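Long-range contact in CghA (PDB 6KBC), which belongs to the Diels-Alderase family of the calycin clan, a two-domain, mostly beta-stranded protein that binds WK1: residues D57-D69 and S76-G88. Sequence-based numbering, arbitrary orientation.
Sequences DGSAAFTVSFFRD and SFRAAINAAWSDG. With WK1 ((2S)-3-[(2S,4E)-4-[[(1R,2S,4aR,6S,8R,8aS)-2-[(E)-but-2-en-2-yl]-6,8-dimethyl-1,2,4a,5,6,7,8,8a-octahydronaphthalen-1-yl]-oxidanyl-methylidene]-3,5-bis(oxidanylidene)pyrrolidin-2-yl]-2-methyl-2-oxidanyl-propanoic acid), chain B.
T63 and N82 form a hydrogen-bonded pair in an antiparallel beta hairpin. T63 N bonds to N82 O at 2.9 Å, and N82 N returns to T63 O almost straight, at 169°. Paired backbone bonds repeat at A61-A84, S65-A80 and F67-R78. At one end D69 N bonds to S76 O, while S76 OG reaches D69 O at 2.7 Å from above the carbonyl plane. At the other end S86 N bonds to S59 O.

On one face the side chains are mainly apolar. F62 has CG anti to its backbone N (chi1 179°), which lays the ring across I81, with F62 CE1 3.4 Å from I81 CG2. V64 and I81 run side by side, V64 CG2 lying 3.7 Å from I81 CG1. A79 CB touches V64 and the F66 ring. R68 CG packs on F77 CD1; the R68 guanidinium group bonds to S8 and S100.

On the opposite face, S65, F67, A80 and N82 line part of the WK1 pocket. S65 OG donates to WK1 O5 at 2.7 Å, and N82 ND2 donates to WK1 O1 at 2.9 Å. S92 bonds to N82 OD1, which probably helps orient the amide. F67 CE2 rests 3.7 Å from A80 CB, and both side chains also touch WK1.

Strand 46-54 pairs with 60-69, and strand 90-96 with 77-85. On the pocket face, strand 348-353 packs W349 against A61, N82 and A84.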
ATOM      1  N   ASP A  57       5.967  -8.434 -15.734  1.00 27.63           N
ATOM      2  CA  ASP A  57       6.393  -7.593 -16.845  1.00 26.22           C
ATOM      3  C   ASP A  57       5.607  -6.297 -16.945  1.00 24.37           C
ATOM      4  O   ASP A  57       5.625  -5.663 -18.003  1.00 25.90           O
ATOM      5  CB  ASP A  57       6.265  -8.341 -18.174  1.00 28.19           C
ATOM      6  CG  ASP A  57       4.815  -8.675 -18.527  1.00 29.50           C
ATOM      7  OD1 ASP A  57       3.896  -8.446 -17.698  1.00 25.97           O
ATOM      8  OD2 ASP A  57       4.575  -9.127 -19.668  1.00 32.01           O
ATOM      9  N   GLY A  58       4.871  -5.925 -15.904  1.00 24.10           N
ATOM     10  CA  GLY A  58       4.096  -4.697 -15.947  1.00 27.09           C
ATOM     11  C   GLY A  58       2.913  -4.711 -16.887  1.00 29.79           C
ATOM     12  O   GLY A  58       2.343  -3.650 -17.158  1.00 25.16           O
ATOM     13  N   SER A  59       2.500  -5.883 -17.382  1.00 25.01           N
ATOM     14  CA  SER A  59       1.389  -5.928 -18.326  1.00 23.42           C
ATOM     15  C   SER A  59       0.040  -5.781 -17.655  1.00 22.22           C
ATOM     16  O   SER A  59      -0.969  -5.603 -18.347  1.00 26.41           O
ATOM     17  CB  SER A  59       1.424  -7.239 -19.122  1.00 27.30           C
ATOM     18  OG  SER A  59       1.250  -8.341 -18.240  1.00 27.24           O
ATOM     19  N   ALA A  60      -0.009  -5.846 -16.332  1.00 23.18           N
ATOM     20  CA  ALA A  60      -1.257  -5.691 -15.610  1.00 21.11           C
ATOM     21  C   ALA A  60      -0.924  -5.386 -14.161  1.00 21.54           C
ATOM     22  O   ALA A  60       0.142  -5.752 -13.663  1.00 23.16           O
ATOM     23  CB  ALA A  60      -2.142  -6.940 -15.706  1.00 23.48           C
ATOM     24  N   ALA A  61      -1.841  -4.695 -13.503  1.00 21.94           N
ATOM     25  CA  ALA A  61      -1.647  -4.341 -12.110  1.00 21.97           C
ATOM     26  C   ALA A  61      -3.017  -4.220 -11.479  1.00 23.69           C
ATOM     27  O   ALA A  61      -3.992  -3.840 -12.133  1.00 23.97           O
ATOM     28  CB  ALA A  61      -0.862  -3.020 -11.957  1.00 21.61           C
ATOM     29  N   PHE A  62      -3.081  -4.525 -10.193  1.00 22.09           N
ATOM     30  CA  PHE A  62      -4.354  -4.521  -9.500  1.00 24.91           C
ATOM     31  C   PHE A  62      -4.091  -4.193  -8.045  1.00 20.65           C
ATOM     32  O   PHE A  62      -3.138  -4.694  -7.457  1.00 23.48           O
ATOM     33  CB  PHE A  62      -5.063  -5.889  -9.602  1.00 23.92           C
ATOM     34  CG  PHE A  62      -6.377  -5.931  -8.871  1.00 22.69           C
ATOM     35  CD1 PHE A  62      -7.540  -5.549  -9.505  1.00 23.07           C
ATOM     36  CD2 PHE A  62      -6.438  -6.330  -7.544  1.00 27.28           C
ATOM     37  CE1 PHE A  62      -8.748  -5.551  -8.832  1.00 26.85           C
ATOM     38  CE2 PHE A  62      -7.648  -6.351  -6.860  1.00 27.94           C
ATOM     39  CZ  PHE A  62      -8.802  -5.955  -7.504  1.00 25.64           C
ATOM     40  N   THR A  63      -4.949  -3.372  -7.463  1.00 25.17           N
ATOM     41  CA  THR A  63      -4.818  -3.107  -6.043  1.00 24.16           C
ATOM     42  C   THR A  63      -6.200  -2.809  -5.492  1.00 24.29           C
ATOM     43  O   THR A  63      -7.038  -2.208  -6.169  1.00 25.50           O
ATOM     44  CB  THR A  63      -3.841  -1.954  -5.758  1.00 23.74           C
ATOM     45  OG1 THR A  63      -3.583  -1.882  -4.347  1.00 24.82           O
ATOM     46  CG2 THR A  63      -4.391  -0.611  -6.253  1.00 25.64           C
ATOM     47  N   VAL A  64      -6.438  -3.275  -4.278  1.00 24.26           N
ATOM     48  CA  VAL A  64      -7.658  -2.971  -3.554  1.00 26.42           C
ATOM     49  C   VAL A  64      -7.259  -2.600  -2.138  1.00 26.64           C
ATOM     50  O   VAL A  64      -6.388  -3.242  -1.537  1.00 29.11           O
ATOM     51  CB  VAL A  64      -8.641  -4.168  -3.576  1.00 27.32           C
ATOM     52  CG1 VAL A  64      -7.971  -5.432  -3.039  1.00 24.62           C
ATOM     53  CG2 VAL A  64      -9.896  -3.847  -2.802  1.00 26.84           C
ATOM     54  N   SER A  65      -7.858  -1.540  -1.620  1.00 25.99           N
ATOM     55  CA  SER A  65      -7.724  -1.196  -0.216  1.00 29.63           C
ATOM     56  C   SER A  65      -9.104  -1.318   0.401  1.00 29.60           C
ATOM     57  O   SER A  65     -10.053  -0.685  -0.074  1.00 31.43           O
ATOM     58  CB  SER A  65      -7.151   0.218  -0.025  1.00 28.82           C
ATOM     59  OG  SER A  65      -5.777   0.240  -0.370  1.00 27.23           O
ATOM     60  N   PHE A  66      -9.221  -2.168   1.416  1.00 28.39           N
ATOM     61  CA  PHE A  66     -10.427  -2.246   2.223  1.00 31.43           C
ATOM     62  C   PHE A  66     -10.313  -1.211   3.335  1.00 32.28           C
ATOM     63  O   PHE A  66      -9.404  -1.290   4.171  1.00 29.52           O
ATOM     64  CB  PHE A  66     -10.609  -3.644   2.802  1.00 30.30           C
ATOM     65  CG  PHE A  66     -10.851  -4.709   1.762  1.00 35.42           C
ATOM     66  CD1 PHE A  66      -9.788  -5.306   1.103  1.00 33.08           C
ATOM     67  CD2 PHE A  66     -12.144  -5.119   1.451  1.00 35.79           C
ATOM     68  CE1 PHE A  66     -10.005  -6.308   0.146  1.00 33.83           C
ATOM     69  CE2 PHE A  66     -12.367  -6.117   0.498  1.00 34.58           C
ATOM     70  CZ  PHE A  66     -11.296  -6.705  -0.153  1.00 35.10           C
ATOM     71  N   PHE A  67     -11.234  -0.252   3.343  1.00 31.91           N
ATOM     72  CA  PHE A  67     -11.186   0.890   4.241  1.00 36.51           C
ATOM     73  C   PHE A  67     -12.298   0.827   5.280  1.00 38.26           C
ATOM     74  O   PHE A  67     -13.447   0.505   4.960  1.00 34.80           O
ATOM     75  CB  PHE A  67     -11.339   2.207   3.473  1.00 33.58           C
ATOM     76  CG  PHE A  67     -10.125   2.626   2.697  1.00 37.20           C
ATOM     77  CD1 PHE A  67      -8.892   2.752   3.318  1.00 35.81           C
ATOM     78  CD2 PHE A  67     -10.231   2.951   1.352  1.00 36.51           C
ATOM     79  CE1 PHE A  67      -7.773   3.176   2.600  1.00 36.31           C
ATOM     80  CE2 PHE A  67      -9.120   3.376   0.633  1.00 34.86           C
ATOM     81  CZ  PHE A  67      -7.892   3.489   1.258  1.00 33.28           C
ATOM     82  N   ARG A  68     -11.942   1.147   6.521  1.00 35.72           N
ATOM     83  CA  ARG A  68     -12.864   1.689   7.514  1.00 36.02           C
ATOM     84  C   ARG A  68     -12.346   3.083   7.849  1.00 36.30           C
ATOM     85  O   ARG A  68     -11.316   3.217   8.518  1.00 36.50           O
ATOM     86  CB  ARG A  68     -12.928   0.809   8.761  1.00 37.59           C
ATOM     87  CG  ARG A  68     -13.587  -0.548   8.570  1.00 35.67           C
ATOM     88  CD  ARG A  68     -13.359  -1.360   9.815  1.00 41.65           C
ATOM     89  NE  ARG A  68     -14.158  -2.578   9.865  1.00 40.08           N
ATOM     90  CZ  ARG A  68     -14.297  -3.314  10.961  1.00 44.28           C
ATOM     91  NH1 ARG A  68     -13.690  -2.938  12.080  1.00 44.46           N
ATOM     92  NH2 ARG A  68     -15.034  -4.419  10.947  1.00 43.93           N
ATOM     93  N   ASP A  69     -13.036   4.112   7.368  1.00 35.80           N
ATOM     94  CA  ASP A  69     -12.604   5.502   7.530  1.00 41.19           C
ATOM     95  C   ASP A  69     -13.667   6.251   8.333  1.00 41.94           C
ATOM     96  O   ASP A  69     -14.729   6.600   7.802  1.00 40.29           O
ATOM     97  CB  ASP A  69     -12.359   6.155   6.169  1.00 41.57           C
ATOM     98  CG  ASP A  69     -11.680   7.523   6.276  1.00 47.54           C
ATOM     99  OD1 ASP A  69     -11.654   8.107   7.379  1.00 46.90           O
ATOM    100  OD2 ASP A  69     -11.172   8.021   5.246  1.00 47.15           O
ATOM    101  N   SER A  76     -18.378   5.105   5.553  1.00 46.27           N
ATOM    102  CA  SER A  76     -17.086   4.786   6.147  1.00 47.05           C
ATOM    103  C   SER A  76     -16.459   3.515   5.599  1.00 42.39           C
ATOM    104  O   SER A  76     -15.261   3.302   5.807  1.00 42.89           O
ATOM    105  CB  SER A  76     -17.212   4.647   7.666  1.00 44.43           C
ATOM    106  OG  SER A  76     -17.327   5.918   8.281  1.00 47.69           O
ATOM    107  N   PHE A  77     -17.231   2.654   4.942  1.00 43.52           N
ATOM    108  CA  PHE A  77     -16.772   1.321   4.571  1.00 41.91           C
ATOM    109  C   PHE A  77     -16.699   1.214   3.061  1.00 42.88           C
ATOM    110  O   PHE A  77     -17.685   1.472   2.361  1.00 41.95           O
ATOM    111  CB  PHE A  77     -17.687   0.241   5.143  1.00 44.06           C
ATOM    112  CG  PHE A  77     -18.005   0.450   6.583  1.00 45.29           C
ATOM    113  CD1 PHE A  77     -16.989   0.719   7.484  1.00 42.46           C
ATOM    114  CD2 PHE A  77     -19.312   0.406   7.037  1.00 48.69           C
ATOM    115  CE1 PHE A  77     -17.263   0.925   8.815  1.00 45.64           C
ATOM    116  CE2 PHE A  77     -19.594   0.618   8.373  1.00 50.25           C
ATOM    117  CZ  PHE A  77     -18.568   0.881   9.262  1.00 50.28           C
ATOM    118  N   ARG A  78     -15.535   0.811   2.567  1.00 39.51           N
ATOM    119  CA  ARG A  78     -15.197   1.081   1.183  1.00 39.47           C
ATOM    120  C   ARG A  78     -14.089   0.118   0.791  1.00 35.13           C
ATOM    121  O   ARG A  78     -13.143  -0.080   1.558  1.00 33.72           O
ATOM    122  CB  ARG A  78     -14.752   2.545   1.070  1.00 41.56           C
ATOM    123  CG  ARG A  78     -14.550   3.136  -0.286  1.00 43.53           C
ATOM    124  CD  ARG A  78     -14.051   4.559  -0.055  1.00 42.14           C
ATOM    125  NE  ARG A  78     -15.022   5.382   0.668  1.00 44.17           N
ATOM    126  CZ  ARG A  78     -16.008   6.076   0.104  1.00 46.93           C
ATOM    127  NH1 ARG A  78     -16.141   6.112  -1.214  1.00 46.26           N
ATOM    128  NH2 ARG A  78     -16.836   6.780   0.864  1.00 50.66           N
ATOM    129  N   ALA A  79     -14.232  -0.509  -0.364  1.00 34.10           N
ATOM    130  CA  ALA A  79     -13.140  -1.240  -0.994  1.00 34.22           C
ATOM    131  C   ALA A  79     -12.769  -0.411  -2.208  1.00 34.76           C
ATOM    132  O   ALA A  79     -13.549  -0.321  -3.161  1.00 34.69           O
ATOM    133  CB  ALA A  79     -13.537  -2.663  -1.383  1.00 32.39           C
ATOM    134  N   ALA A  80     -11.608   0.237  -2.150  1.00 29.51           N
ATOM    135  CA  ALA A  80     -11.160   1.087  -3.244  1.00 33.56           C
ATOM    136  C   ALA A  80     -10.320   0.236  -4.181  1.00 26.94           C
ATOM    137  O   ALA A  80      -9.300  -0.321  -3.764  1.00 27.53           O
ATOM    138  CB  ALA A  80     -10.354   2.282  -2.734  1.00 30.04           C
ATOM    139  N   ILE A  81     -10.737   0.150  -5.444  1.00 28.40           N
ATOM    140  CA  ILE A  81     -10.159  -0.790  -6.394  1.00 29.55           C
ATOM    141  C   ILE A  81      -9.563  -0.037  -7.569  1.00 25.36           C
ATOM    142  O   ILE A  81     -10.194   0.868  -8.124  1.00 27.91           O
ATOM    143  CB  ILE A  81     -11.202  -1.807  -6.900  1.00 30.18           C
ATOM    144  CG1 ILE A  81     -11.812  -2.571  -5.730  1.00 29.91           C
ATOM    145  CG2 ILE A  81     -10.546  -2.773  -7.878  1.00 27.18           C
ATOM    146  CD1 ILE A  81     -13.198  -3.140  -6.040  1.00 31.40           C
ATOM    147  N   ASN A  82      -8.367  -0.447  -7.975  1.00 25.49           N
ATOM    148  CA  ASN A  82      -7.750   0.094  -9.177  1.00 26.82           C
ATOM    149  C   ASN A  82      -7.157  -1.048  -9.984  1.00 23.53           C
ATOM    150  O   ASN A  82      -6.530  -1.950  -9.424  1.00 23.90           O
ATOM    151  CB  ASN A  82      -6.660   1.109  -8.837  1.00 23.59           C
ATOM    152  CG  ASN A  82      -7.228   2.371  -8.238  1.00 27.85           C
ATOM    153  OD1 ASN A  82      -7.666   3.255  -8.964  1.00 27.66           O
ATOM    154  ND2 ASN A  82      -7.264   2.445  -6.907  1.00 29.82           N
ATOM    155  N   ALA A  83      -7.318  -0.978 -11.301  1.00 22.99           N
ATOM    156  CA  ALA A  83      -6.830  -2.026 -12.183  1.00 25.14           C
ATOM    157  C   ALA A  83      -6.284  -1.385 -13.447  1.00 24.57           C
ATOM    158  O   ALA A  83      -6.828  -0.382 -13.921  1.00 25.04           O
ATOM    159  CB  ALA A  83      -7.949  -3.025 -12.533  1.00 23.05           C
ATOM    160  N   ALA A  84      -5.208  -1.960 -13.981  1.00 24.80           N
ATOM    161  CA  ALA A  84      -4.563  -1.441 -15.177  1.00 25.60           C
ATOM    162  C   ALA A  84      -4.193  -2.596 -16.094  1.00 25.15           C
ATOM    163  O   ALA A  84      -3.793  -3.663 -15.625  1.00 25.05           O
ATOM    164  CB  ALA A  84      -3.307  -0.626 -14.836  1.00 24.81           C
ATOM    165  N   TRP A  85      -4.317  -2.371 -17.401  1.00 26.32           N
ATOM    166  CA  TRP A  85      -3.903  -3.327 -18.420  1.00 27.01           C
ATOM    167  C   TRP A  85      -2.880  -2.660 -19.328  1.00 28.04           C
ATOM    168  O   TRP A  85      -2.975  -1.465 -19.602  1.00 26.86           O
ATOM    169  CB  TRP A  85      -5.077  -3.786 -19.299  1.00 25.37           C
ATOM    170  CG  TRP A  85      -6.106  -4.663 -18.659  1.00 27.80           C
ATOM    171  CD1 TRP A  85      -6.267  -6.015 -18.847  1.00 24.09           C
ATOM    172  CD2 TRP A  85      -7.145  -4.258 -17.753  1.00 25.82           C
ATOM    173  NE1 TRP A  85      -7.331  -6.467 -18.106  1.00 26.37           N
ATOM    174  CE2 TRP A  85      -7.897  -5.409 -17.439  1.00 25.94           C
ATOM    175  CE3 TRP A  85      -7.512  -3.034 -17.179  1.00 26.62           C
ATOM    176  CZ2 TRP A  85      -8.985  -5.375 -16.571  1.00 25.30           C
ATOM    177  CZ3 TRP A  85      -8.590  -2.999 -16.317  1.00 23.59           C
ATOM    178  CH2 TRP A  85      -9.318  -4.167 -16.016  1.00 28.50           C
ATOM    179  N   SER A  86      -1.939  -3.456 -19.837  1.00 27.17           N
ATOM    180  CA  SER A  86      -0.889  -2.910 -20.695  1.00 34.02           C
ATOM    181  C   SER A  86      -1.451  -2.220 -21.933  1.00 34.60           C
ATOM    182  O   SER A  86      -0.775  -1.367 -22.515  1.00 31.25           O
ATOM    183  CB  SER A  86       0.079  -4.019 -21.123  1.00 28.48           C
ATOM    184  OG  SER A  86      -0.618  -5.074 -21.763  1.00 42.17           O
ATOM    185  N   ASP A  87      -2.669  -2.569 -22.359  1.00 32.59           N
ATOM    186  CA  ASP A  87      -3.231  -1.926 -23.544  1.00 32.02           C
ATOM    187  C   ASP A  87      -3.751  -0.519 -23.276  1.00 38.22           C
ATOM    188  O   ASP A  87      -4.275   0.113 -24.202  1.00 36.06           O
ATOM    189  CB  ASP A  87      -4.339  -2.790 -24.162  1.00 31.96           C
ATOM    190  CG  ASP A  87      -5.624  -2.837 -23.327  1.00 36.13           C
ATOM    191  OD1 ASP A  87      -5.717  -2.209 -22.252  1.00 33.29           O
ATOM    192  OD2 ASP A  87      -6.571  -3.526 -23.765  1.00 36.74           O
ATOM    193  N   GLY A  88      -3.608  -0.009 -22.048  1.00 33.38           N
ATOM    194  CA  GLY A  88      -4.044   1.325 -21.698  1.00 31.00           C
ATOM    195  C   GLY A  88      -5.306   1.366 -20.863  1.00 31.47           C
ATOM    196  O   GLY A  88      -5.580   2.390 -20.230  1.00 30.31           O
TER
HETATM  197  O   WK1 B 501      -9.714   6.128  -4.700  1.00 42.02           O
HETATM  198  C17 WK1 B 501      -8.819   5.347  -4.902  1.00 40.34           C
HETATM  199  O1  WK1 B 501      -8.955   4.386  -5.606  1.00 35.21           O
HETATM  200  C19 WK1 B 501      -7.497   5.557  -4.287  1.00 35.90           C
HETATM  201  O2  WK1 B 501      -7.408   6.764  -3.609  1.00 39.32           O
HETATM  202  C18 WK1 B 501      -6.465   5.624  -5.370  1.00 35.48           C
HETATM  203  C20 WK1 B 501      -7.369   4.409  -3.325  1.00 35.40           C
HETATM  204  C22 WK1 B 501      -5.970   4.226  -2.897  1.00 33.71           C
HETATM  205  N   WK1 B 501      -5.644   3.053  -2.109  1.00 34.23           N
HETATM  206  C21 WK1 B 501      -4.876   3.405  -1.083  1.00 36.07           C
HETATM  207  O5  WK1 B 501      -4.413   2.531  -0.220  1.00 32.29           O
HETATM  208  C23 WK1 B 501      -5.354   5.289  -2.136  1.00 41.42           C
HETATM  209  O4  WK1 B 501      -5.386   6.571  -2.440  1.00 36.88           O
HETATM  210  C24 WK1 B 501      -4.625   4.851  -0.996  1.00 39.24           C
HETATM  211  C16 WK1 B 501      -3.869   5.673  -0.057  1.00 39.12           C
HETATM  212  O3  WK1 B 501      -3.831   6.931  -0.269  1.00 41.47           O
HETATM  213  C9  WK1 B 501      -3.068   5.048   1.007  1.00 38.30           C
HETATM  214  C8  WK1 B 501      -1.764   4.730   0.222  1.00 36.98           C
HETATM  215  C12 WK1 B 501      -1.865   4.227  -1.203  1.00 35.88           C
HETATM  216  C13 WK1 B 501      -1.834   2.950  -1.511  1.00 34.46           C
HETATM  217  C90 WK1 B 501      -1.942   2.487  -2.923  1.00 36.67           C
HETATM  218  C14 WK1 B 501      -2.006   5.197  -2.321  1.00 41.16           C
HETATM  219  C7  WK1 B 501      -0.849   5.914   0.158  1.00 39.80           C
HETATM  220  C6  WK1 B 501      -0.522   6.520   1.268  1.00 38.20           C
HETATM  221  C3  WK1 B 501      -1.311   6.169   2.489  1.00 38.41           C
HETATM  222  C4  WK1 B 501      -2.782   5.939   2.208  1.00 40.09           C
HETATM  223  C5  WK1 B 501      -3.376   5.311   3.454  1.00 43.32           C
HETATM  224  C11 WK1 B 501      -4.864   5.226   3.327  1.00 41.11           C
HETATM  225  C2  WK1 B 501      -1.094   7.039   3.700  1.00 38.30           C
HETATM  226  C1  WK1 B 501      -1.518   6.200   4.863  1.00 38.08           C
HETATM  227  C10 WK1 B 501      -1.194   6.768   6.206  1.00 40.88           C
HETATM  228  C   WK1 B 501      -2.998   5.998   4.751  1.00 40.47           C